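Local coordinates for protein serine hydrolase CCSP0084 (Cycloclasticus sp. P1, PDB 4I3F) that probably hydrolyses carbon-carbon bonds of meta-cleavage products, and possibly esters, as a serine hydrolase of the alpha/beta hydrolase fold in an aromatic-degrading bacterium, at residues 61-66 against 280-285; 67-72 against 289-294; 231-236 against 263-268. All blocks are in the same frame, centred on the assembly; numbering follows the deposited sequence.

Contact 1. Residues 61-66 against 280-285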
loop_
_atom_site.group_PDB
_atom_site.type_symbol
_atom_site.label_atom_id
_atom_site.label_comp_id
_atom_site.label_asym_id
_atom_site.label_seq_id
_atom_site.Cartn_x
_atom_site.Cartn_y
_atom_site.Cartn_z
ATOM N N SER A 61 -4.510 3.633 9.012
ATOM C CA SER A 61 -5.738 3.965 8.275
ATOM C C SER A 61 -6.052 2.864 7.263
ATOM O O SER A 61 -7.221 2.580 6.981
ATOM C CB SER A 61 -5.649 5.332 7.582
ATOM O OG SER A 61 -4.688 5.321 6.545
ATOM N N ASN A 62 -5.005 2.232 6.746
ATOM C CA ASN A 62 -5.152 1.126 5.814
ATOM C C ASN A 62 -5.402 -0.201 6.511
ATOM O O ASN A 62 -6.272 -0.966 6.102
ATOM C CB ASN A 62 -3.882 0.966 4.980
ATOM C CG ASN A 62 -3.836 1.886 3.793
ATOM O OD1 ASN A 62 -3.566 1.454 2.667
ATOM N ND2 ASN A 62 -4.076 3.168 4.032
ATOM N N TRP A 63 -4.631 -0.474 7.564
ATOM C CA TRP A 63 -4.513 -1.845 8.062
ATOM C C TRP A 63 -5.129 -2.109 9.433
ATOM O O TRP A 63 -4.962 -3.200 9.977
ATOM C CB TRP A 63 -3.038 -2.302 8.033
ATOM C CG TRP A 63 -2.390 -2.163 6.683
ATOM C CD1 TRP A 63 -1.286 -1.414 6.373
ATOM C CD2 TRP A 63 -2.815 -2.771 5.451
ATOM N NE1 TRP A 63 -0.998 -1.526 5.033
ATOM C CE2 TRP A 63 -1.921 -2.352 4.445
ATOM C CE3 TRP A 63 -3.863 -3.628 5.106
ATOM C CZ2 TRP A 63 -2.041 -2.768 3.110
ATOM C CZ3 TRP A 63 -3.985 -4.038 3.781
ATOM C CH2 TRP A 63 -3.085 -3.603 2.800
ATOM N N GLN A 64 -5.873 -1.151 9.984
ATOM C CA GLN A 64 -6.400 -1.329 11.338
ATOM C C GLN A 64 -7.366 -2.505 11.486
ATOM O O GLN A 64 -7.580 -2.993 12.593
ATOM C CB GLN A 64 -7.051 -0.045 11.860
ATOM C CG GLN A 64 -8.297 0.378 11.114
ATOM C CD GLN A 64 -9.131 1.356 11.928
ATOM O OE1 GLN A 64 -9.481 1.083 13.077
ATOM N NE2 GLN A 64 -9.451 2.498 11.338
ATOM N N TYR A 65 -7.952 -2.964 10.386
ATOM C CA TYR A 65 -8.869 -4.098 10.455
ATOM C C TYR A 65 -8.170 -5.424 10.193
ATOM O O TYR A 65 -8.558 -6.468 10.735
ATOM C CB TYR A 65 -10.005 -3.911 9.458
ATOM C CG TYR A 65 -10.786 -2.663 9.728
ATOM C CD1 TYR A 65 -10.665 -1.556 8.904
ATOM C CD2 TYR A 65 -11.608 -2.574 10.840
ATOM C CE1 TYR A 65 -11.371 -0.400 9.160
ATOM C CE2 TYR A 65 -12.316 -1.427 11.105
ATOM C CZ TYR A 65 -12.194 -0.343 10.264
ATOM O OH TYR A 65 -12.906 0.801 10.537
ATOM N N ALA A 66 -7.151 -5.379 9.351
ATOM C CA ALA A 66 -6.410 -6.570 8.967
ATOM C C ALA A 66 -5.452 -7.017 10.065
ATOM O O ALA A 66 -5.266 -8.214 10.276
ATOM C CB ALA A 66 -5.643 -6.309 7.694
ATOM N N TRP A 280 -10.292 0.494 -1.914
ATOM C CA TRP A 280 -9.989 -0.027 -0.576
ATOM C C TRP A 280 -10.713 -1.341 -0.314
ATOM O O TRP A 280 -11.659 -1.375 0.481
ATOM C CB TRP A 280 -10.404 0.981 0.498
ATOM C CG TRP A 280 -9.474 2.150 0.641
ATOM C CD1 TRP A 280 -8.200 2.254 0.151
ATOM C CD2 TRP A 280 -9.746 3.381 1.318
ATOM N NE1 TRP A 280 -7.669 3.478 0.484
ATOM C CE2 TRP A 280 -8.598 4.189 1.199
ATOM C CE3 TRP A 280 -10.851 3.882 2.014
ATOM C CZ2 TRP A 280 -8.523 5.470 1.755
ATOM C CZ3 TRP A 280 -10.774 5.155 2.565
ATOM C CH2 TRP A 280 -9.620 5.934 2.429
ATOM N N VAL A 281 -10.264 -2.407 -0.977
ATOM C CA VAL A 281 -10.870 -3.735 -0.852
ATOM C C VAL A 281 -10.884 -4.183 0.604
ATOM O O VAL A 281 -11.846 -4.804 1.060
ATOM C CB VAL A 281 -10.091 -4.792 -1.683
ATOM C CG1 VAL A 281 -10.729 -6.157 -1.545
ATOM C CG2 VAL A 281 -10.032 -4.395 -3.161
ATOM N N GLN A 282 -9.821 -3.843 1.333
ATOM C CA GLN A 282 -9.652 -4.290 2.712
ATOM C C GLN A 282 -10.600 -3.609 3.697
ATOM O O GLN A 282 -10.796 -4.102 4.812
ATOM C CB GLN A 282 -8.189 -4.120 3.156
ATOM C CG GLN A 282 -7.830 -2.771 3.785
ATOM C CD GLN A 282 -7.698 -1.614 2.791
ATOM O OE1 GLN A 282 -8.114 -1.700 1.634
ATOM N NE2 GLN A 282 -7.114 -0.515 3.260
ATOM N N ILE A 283 -11.180 -2.477 3.293
ATOM C CA ILE A 283 -12.175 -1.791 4.106
ATOM C C ILE A 283 -13.581 -2.154 3.640
ATOM O O ILE A 283 -14.473 -2.364 4.457
ATOM C CB ILE A 283 -12.028 -0.248 4.031
ATOM C CG1 ILE A 283 -10.599 0.193 4.342
ATOM C CG2 ILE A 283 -13.027 0.441 4.974
ATOM C CD1 ILE A 283 -10.135 -0.175 5.715
ATOM N N GLU A 284 -13.783 -2.225 2.325
ATOM C CA GLU A 284 -15.118 -2.508 1.792
ATOM C C GLU A 284 -15.540 -3.931 2.119
ATOM O O GLU A 284 -16.670 -4.170 2.544
ATOM C CB GLU A 284 -15.146 -2.299 0.275
ATOM C CG GLU A 284 -16.539 -2.377 -0.355
ATOM C CD GLU A 284 -16.891 -1.109 -1.119
ATOM O OE1 GLU A 284 -15.966 -0.490 -1.684
ATOM O OE2 GLU A 284 -18.079 -0.741 -1.150
ATOM N N LYS A 285 -14.619 -4.867 1.904
ATOM C CA LYS A 285 -14.861 -6.291 2.140
ATOM C C LYS A 285 -13.901 -6.775 3.217
ATOM O O LYS A 285 -13.062 -7.644 2.947
ATOM C CB LYS A 285 -14.560 -7.107 0.876
ATOM C CG LYS A 285 -15.002 -6.477 -0.443
ATOM C CD LYS A 285 -16.493 -6.654 -0.663
ATOM C CE LYS A 285 -16.898 -6.221 -2.075
ATOM N NZ LYS A 285 -18.348 -6.480 -2.331
#
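Gln282 and Asn62 carry the one hydrogen bond of this contact. Gln282 NE2 donates to the backbone Asn62 O at 3.0 Å, with an N-H...O angle of 164°. The oxygen lies in the plane of the Gln282 amide, while the donor sits 18° off the Asn62 carbonyl plane. Gln282 gets there by folding: CG stands between its own backbone N and carbonyl carbon (chi1 89°), and the chain bends again at chi2, which swings the amide toward helix 59-63. The Asn62 side chain is engaged elsewhere, its OD1 accepting from Asn124 ND2 and Gly52 N.

Apolar contacts lie beside this bond. Gln282 CG passes Trp63 CZ3 at 4.0 Å, the two side chains crossing nearly at right angles. The Trp63 ring carries Asn62 CB over one face, 3.7 Å above the plane and toward the rim. Farther along, Ile283 CD1 meets the Tyr65 ring at its edge, 3.5 Å from Tyr65 CD1, the two side chains again nearly perpendicular. Ile283 CD1 also lies 4.0 Å from Asn62 O. An alanine in place of Gln282 would probably leave Asn62 O without this donor and open a gap beside Trp63.

Asn124 is the residue just before Ser125 of a GxSxG sequence that fits a nucleophile elbow. Gln282 holds the main chain of Asn62, and Asn62 in turn reaches Asn124. The contact thus couples helix 281-284 to the surroundings of the probable nucleophile through one buried amide-to-carbonyl bond with hydrocarbon alongside.

Contact 2. Residues 67-72 against 289-294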
loop_
_atom_site.group_PDB
_atom_site.type_symbol
_atom_site.label_atom_id
_atom_site.label_comp_id
_atom_site.label_asym_id
_atom_site.label_seq_id
_atom_site.Cartn_x
_atom_site.Cartn_y
_atom_site.Cartn_z
ATOM N N LEU A 67 -4.851 -6.051 10.759
ATOM C CA LEU A 67 -3.839 -6.345 11.780
ATOM C C LEU A 67 -4.310 -7.275 12.902
ATOM O O LEU A 67 -3.653 -8.283 13.160
ATOM C CB LEU A 67 -3.236 -5.059 12.369
ATOM C CG LEU A 67 -2.302 -4.221 11.502
ATOM C CD1 LEU A 67 -1.861 -2.999 12.276
ATOM C CD2 LEU A 67 -1.102 -5.018 11.045
ATOM N N PRO A 68 -5.434 -6.949 13.576
ATOM C CA PRO A 68 -5.859 -7.830 14.671
ATOM C C PRO A 68 -6.192 -9.222 14.178
ATOM O O PRO A 68 -5.942 -10.198 14.887
ATOM C CB PRO A 68 -7.146 -7.168 15.185
ATOM C CG PRO A 68 -7.062 -5.764 14.754
ATOM C CD PRO A 68 -6.352 -5.800 13.434
ATOM N N PHE A 69 -6.753 -9.308 12.976
ATOM C CA PHE A 69 -7.146 -10.597 12.429
ATOM C C PHE A 69 -5.924 -11.445 12.111
ATOM O O PHE A 69 -5.837 -12.601 12.539
ATOM C CB PHE A 69 -7.997 -10.411 11.170
ATOM C CG PHE A 69 -8.452 -11.703 10.563
ATOM C CD1 PHE A 69 -9.494 -12.422 11.127
ATOM C CD2 PHE A 69 -7.828 -12.211 9.435
ATOM C CE1 PHE A 69 -9.910 -13.619 10.574
ATOM C CE2 PHE A 69 -8.244 -13.406 8.880
ATOM C CZ PHE A 69 -9.284 -14.106 9.443
ATOM N N LEU A 70 -4.986 -10.873 11.360
ATOM C CA LEU A 70 -3.794 -11.605 10.939
ATOM C C LEU A 70 -2.882 -11.916 12.126
ATOM O O LEU A 70 -2.201 -12.944 12.145
ATOM C CB LEU A 70 -3.041 -10.838 9.860
ATOM C CG LEU A 70 -3.768 -10.680 8.525
ATOM C CD1 LEU A 70 -3.052 -9.656 7.663
ATOM C CD2 LEU A 70 -3.823 -12.007 7.802
ATOM N N ALA A 71 -2.892 -11.042 13.129
ATOM C CA ALA A 71 -2.030 -11.229 14.296
ATOM C C ALA A 71 -2.355 -12.462 15.134
ATOM O O ALA A 71 -1.552 -12.848 15.983
ATOM C CB ALA A 71 -2.012 -9.988 15.165
ATOM N N GLU A 72 -3.520 -13.076 14.929
ATOM C CA GLU A 72 -3.866 -14.317 15.618
ATOM C C GLU A 72 -2.888 -15.428 15.240
ATOM O O GLU A 72 -2.709 -16.392 15.978
ATOM C CB GLU A 72 -5.288 -14.763 15.255
ATOM C CG GLU A 72 -6.401 -13.800 15.658
ATOM C CD GLU A 72 -7.764 -14.253 15.154
ATOM O OE1 GLU A 72 -7.838 -15.332 14.528
ATOM O OE2 GLU A 72 -8.760 -13.534 15.382
ATOM N N PHE A 289 -11.665 -10.038 2.453
ATOM C CA PHE A 289 -10.268 -9.748 2.166
ATOM C C PHE A 289 -9.358 -10.362 3.230
ATOM O O PHE A 289 -8.342 -10.993 2.895
ATOM C CB PHE A 289 -10.033 -8.244 2.060
ATOM C CG PHE A 289 -8.582 -7.882 1.872
ATOM C CD1 PHE A 289 -8.012 -7.879 0.602
ATOM C CD2 PHE A 289 -7.783 -7.584 2.970
ATOM C CE1 PHE A 289 -6.663 -7.570 0.431
ATOM C CE2 PHE A 289 -6.437 -7.278 2.808
ATOM C CZ PHE A 289 -5.879 -7.268 1.533
ATOM N N ASN A 290 -9.706 -10.158 4.497
ATOM C CA ASN A 290 -8.916 -10.672 5.614
ATOM C C ASN A 290 -8.781 -12.186 5.533
ATOM O O ASN A 290 -7.688 -12.749 5.654
ATOM C CB ASN A 290 -9.559 -10.271 6.946
ATOM C CG ASN A 290 -9.301 -8.821 7.304
ATOM O OD1 ASN A 290 -8.591 -8.111 6.592
ATOM N ND2 ASN A 290 -9.889 -8.372 8.403
ATOM N N ASN A 291 -9.903 -12.855 5.313
ATOM C CA ASN A 291 -9.858 -14.303 5.160
ATOM C C ASN A 291 -9.121 -14.785 3.913
ATOM O O ASN A 291 -8.323 -15.716 4.005
ATOM C CB ASN A 291 -11.252 -14.909 5.289
ATOM C CG ASN A 291 -11.724 -14.943 6.738
ATOM O OD1 ASN A 291 -11.301 -15.792 7.518
ATOM N ND2 ASN A 291 -12.586 -14.016 7.103
ATOM N N LEU A 292 -9.353 -14.162 2.756
ATOM C CA LEU A 292 -8.633 -14.567 1.540
ATOM C C LEU A 292 -7.127 -14.434 1.720
ATOM O O LEU A 292 -6.361 -15.337 1.360
ATOM C CB LEU A 292 -9.099 -13.751 0.327
ATOM C CG LEU A 292 -8.519 -14.199 -1.005
ATOM C CD1 LEU A 292 -9.089 -15.556 -1.396
ATOM C CD2 LEU A 292 -8.825 -13.162 -2.072
ATOM N N THR A 293 -6.716 -13.310 2.300
ATOM C CA THR A 293 -5.304 -13.021 2.546
ATOM C C THR A 293 -4.689 -14.022 3.516
ATOM O O THR A 293 -3.623 -14.591 3.234
ATOM C CB THR A 293 -5.144 -11.578 3.059
ATOM O OG1 THR A 293 -5.575 -10.674 2.030
ATOM C CG2 THR A 293 -3.688 -11.270 3.434
ATOM N N LYS A 294 -5.355 -14.243 4.648
ATOM C CA LYS A 294 -4.867 -15.184 5.643
ATOM C C LYS A 294 -4.762 -16.596 5.087
ATOM O O LYS A 294 -3.730 -17.259 5.234
ATOM C CB LYS A 294 -5.766 -15.187 6.882
ATOM C CG LYS A 294 -5.274 -16.144 7.961
ATOM C CD LYS A 294 -6.336 -16.415 9.024
ATOM C CE LYS A 294 -5.839 -17.388 10.086
ATOM N NZ LYS A 294 -5.920 -18.816 9.671
#
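Phe69 reaches helix 286-298 and touches Asn290, Asn291 and Lys294 there. Its CG is anti to the backbone N (chi1 -179°), which sends the ring out from helix 66-70 toward its partner. The apolar part of the contact starts at Phe69 CD2, 3.6 Å from Asn290 CB, where ring and amide planes are only 16° apart and the two side chains run alongside each other, pointing opposite ways. The Lys294 and Phe69 side chains run nearly perpendicular, with Lys294 CD 3.6 Å from Phe69 CE2. Deeper in, Leu70 CD2 packs on Lys294 CB at 3.8 Å and more loosely on Thr293 CG2 at 4.4 Å; Leu70 also touches Ile47 and Leu49 of strand 46-50, so it lies between helix 286-298 and the sheet.

Polar atoms approach the ring without any hydrogen bond across the contact. Asn290 O lies 3.3 Å from Phe69 CE2, and Asn291 OD1 is at the same distance from Phe69 CZ, with the Asn291 amide turned 70° from the ring. Asn291 and Lys294 find polar partners on their own helix: Asn291 ND2 donates to Lys287 O, and Lys294 NZ forms a salt bridge with Asp298. Asn290 ND2 makes a weak hydrogen bond to Tyr65 O. Thr293 OG1 donates to Phe289 O at 2.9 Å and lies over the centre of the Phe289 ring.

The two helices are therefore joined by hydrocarbon surfaces and aromatic C-H atoms near oxygens. The aliphatic part of Lys294 lines the interface, while its ammonium group is drawn off to Asp298.

Contact 3. Residues 231-236 against 263-268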
loop_
_atom_site.group_PDB
_atom_site.type_symbol
_atom_site.label_atom_id
_atom_site.label_comp_id
_atom_site.label_asym_id
_atom_site.label_seq_id
_atom_site.Cartn_x
_atom_site.Cartn_y
_atom_site.Cartn_z
ATOM N N LEU A 231 7.440 -2.081 -14.030
ATOM C CA LEU A 231 8.587 -2.951 -14.265
ATOM C C LEU A 231 8.480 -3.500 -15.672
ATOM O O LEU A 231 7.371 -3.593 -16.216
ATOM C CB LEU A 231 8.618 -4.098 -13.262
ATOM C CG LEU A 231 8.968 -3.725 -11.821
ATOM C CD1 LEU A 231 8.667 -4.882 -10.885
ATOM C CD2 LEU A 231 10.431 -3.315 -11.720
ATOM N N SER A 232 9.623 -3.859 -16.247
ATOM C CA SER A 232 9.681 -4.427 -17.597
ATOM C C SER A 232 9.121 -5.841 -17.596
ATOM O O SER A 232 8.958 -6.444 -16.535
ATOM C CB SER A 232 11.118 -4.447 -18.107
ATOM O OG SER A 232 11.896 -5.410 -17.422
ATOM N N ASP A 233 8.802 -6.373 -18.774
ATOM C CA ASP A 233 8.264 -7.726 -18.830
ATOM C C ASP A 233 9.265 -8.732 -18.270
ATOM O O ASP A 233 8.882 -9.641 -17.527
ATOM C CB ASP A 233 7.868 -8.112 -20.258
ATOM C CG ASP A 233 6.661 -7.348 -20.760
ATOM O OD1 ASP A 233 6.014 -6.655 -19.954
ATOM O OD2 ASP A 233 6.355 -7.450 -21.970
ATOM N N ASP A 234 10.544 -8.556 -18.604
ATOM C CA ASP A 234 11.583 -9.453 -18.108
ATOM C C ASP A 234 11.629 -9.443 -16.582
ATOM O O ASP A 234 11.693 -10.501 -15.958
ATOM C CB ASP A 234 12.955 -9.098 -18.697
ATOM C CG ASP A 234 13.104 -9.542 -20.144
ATOM O OD1 ASP A 234 12.289 -10.374 -20.602
ATOM O OD2 ASP A 234 14.044 -9.070 -20.822
ATOM N N GLU A 235 11.591 -8.248 -15.990
ATOM C CA GLU A 235 11.566 -8.112 -14.531
ATOM C C GLU A 235 10.365 -8.832 -13.922
ATOM O O GLU A 235 10.503 -9.589 -12.959
ATOM C CB GLU A 235 11.561 -6.635 -14.127
ATOM C CG GLU A 235 12.919 -5.963 -14.323
ATOM C CD GLU A 235 12.880 -4.462 -14.106
ATOM O OE1 GLU A 235 11.871 -3.830 -14.472
ATOM O OE2 GLU A 235 13.868 -3.916 -13.576
ATOM N N LEU A 236 9.185 -8.588 -14.480
ATOM C CA LEU A 236 7.972 -9.231 -13.987
ATOM C C LEU A 236 8.027 -10.742 -14.181
ATOM O O LEU A 236 7.615 -11.483 -13.288
ATOM C CB LEU A 236 6.734 -8.653 -14.672
ATOM C CG LEU A 236 6.392 -7.211 -14.324
ATOM C CD1 LEU A 236 5.331 -6.665 -15.282
ATOM C CD2 LEU A 236 5.901 -7.135 -12.887
ATOM N N ILE A 263 -0.952 -10.361 -13.802
ATOM C CA ILE A 263 -1.024 -11.826 -13.771
ATOM C C ILE A 263 -0.658 -12.473 -15.113
ATOM O O ILE A 263 -0.282 -13.647 -15.153
ATOM C CB ILE A 263 -2.352 -12.377 -13.152
ATOM C CG1 ILE A 263 -3.562 -12.124 -14.049
ATOM C CG2 ILE A 263 -2.588 -11.806 -11.760
ATOM C CD1 ILE A 263 -4.001 -13.355 -14.794
ATOM N N ASP A 264 -0.705 -11.706 -16.204
ATOM C CA ASP A 264 -0.282 -12.227 -17.502
ATOM C C ASP A 264 1.239 -12.361 -17.564
ATOM O O ASP A 264 1.770 -13.069 -18.421
ATOM C CB ASP A 264 -0.748 -11.313 -18.643
ATOM C CG ASP A 264 -0.638 -11.973 -20.009
ATOM O OD1 ASP A 264 -1.137 -13.105 -20.179
ATOM O OD2 ASP A 264 -0.048 -11.359 -20.924
ATOM N N ARG A 265 1.935 -11.685 -16.654
ATOM C CA ARG A 265 3.396 -11.578 -16.739
ATOM C C ARG A 265 4.167 -12.174 -15.565
ATOM O O ARG A 265 5.335 -12.529 -15.713
ATOM C CB ARG A 265 3.799 -10.117 -16.918
ATOM C CG ARG A 265 3.544 -9.623 -18.311
ATOM C CD ARG A 265 3.526 -8.116 -18.373
ATOM N NE ARG A 265 3.321 -7.664 -19.746
ATOM C CZ ARG A 265 2.132 -7.563 -20.325
ATOM N NH1 ARG A 265 1.033 -7.872 -19.647
ATOM N NH2 ARG A 265 2.043 -7.139 -21.580
ATOM N N ILE A 266 3.526 -12.258 -14.406
ATOM C CA ILE A 266 4.158 -12.816 -13.211
ATOM C C ILE A 266 3.809 -14.306 -13.117
ATOM O O ILE A 266 2.642 -14.663 -13.017
ATOM C CB ILE A 266 3.693 -12.042 -11.958
ATOM C CG1 ILE A 266 4.086 -10.567 -12.098
ATOM C CG2 ILE A 266 4.278 -12.644 -10.674
ATOM C CD1 ILE A 266 3.554 -9.664 -10.979
ATOM N N PRO A 267 4.822 -15.184 -13.153
ATOM C CA PRO A 267 4.539 -16.612 -13.339
ATOM C C PRO A 267 3.663 -17.253 -12.264
ATOM O O PRO A 267 2.746 -18.000 -12.617
ATOM C CB PRO A 267 5.936 -17.260 -13.355
ATOM C CG PRO A 267 6.869 -16.234 -12.838
ATOM C CD PRO A 267 6.266 -14.904 -13.180
ATOM N N ASN A 268 3.931 -16.992 -10.988
ATOM C CA ASN A 268 3.217 -17.706 -9.927
ATOM C C ASN A 268 2.151 -16.881 -9.226
ATOM O O ASN A 268 1.889 -17.059 -8.043
ATOM C CB ASN A 268 4.222 -18.276 -8.918
ATOM C CG ASN A 268 5.148 -19.283 -9.551
ATOM O OD1 ASN A 268 4.693 -20.248 -10.167
ATOM N ND2 ASN A 268 6.455 -19.055 -9.435
HETATM O O HOH W 1 4.382 -6.063 -22.732
#
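A salt-bridge network joins the start of the short helix 233-237 to residues at the C-terminal part of helix 257-265 and the turn after it. Arg265, extended from CG to NE, donates from NE to Asp233 OD1 at 2.9 Å. The N-H...O angle is a bent 138°; the oxygen stays near the guanidinium plane, whereas NE stands well above the carboxylate plane. A water accepts from Arg265 NH2 at 2.8 Å; its approach to Asp233 OD2 is unusually short and doubtful as modelled. Asp264 OD2, 3.9 Å from Arg265 NH1, adds a long charge-only interaction, and NH1 itself donates to Tyr261 O.

Beside the salt bridge, Leu236 turns toward the other segment. Its branches part: Leu236 CD1 lies 3.9 Å from Arg265 CD, and Leu236 CD2 is equally far from Ile266 CD1. Leu236 O rests 3.7 Å from Pro267 CD. Ser232 and Glu235 form a capping box that closes the helix start: Glu235 N donates to Ser232 OG at 3.2 Å and Ser232 N to Glu235 OE1 at 2.9 Å.

Tyr261 of helix 257-265 touches Asp233 and Leu236 and makes a cation-pi contact with Arg265. Ile266 reaches Leu132 of helix 126-137 and Met243 of strand 243-248, and Leu231 also packs on helix 126-137, so the pair lies beside that helix, near the start of strand 243-248.

After strands 23-29, 32-39 and 46-50, the chain enters helices 59-63 and 66-70, where residues 61-66 and 67-72 open the loops of contacts 1 and 2. It then runs through strands 75-79, 119-124 and 142-148 and several helices before contact 3 closes a short loop, 231-236 to 263-268, around strand 243-248. Only afterwards do residues 280-285 and 289-294 return to close contacts 1 and 2, which cross because their segments alternate. These two adjoin, with centres 10 Å apart and Gln282 against Phe289, and bind the C-terminal helices to the early ones. Contact 3 falls within both large loops, its centre about 27 Å from the centres of contacts 1 and 2.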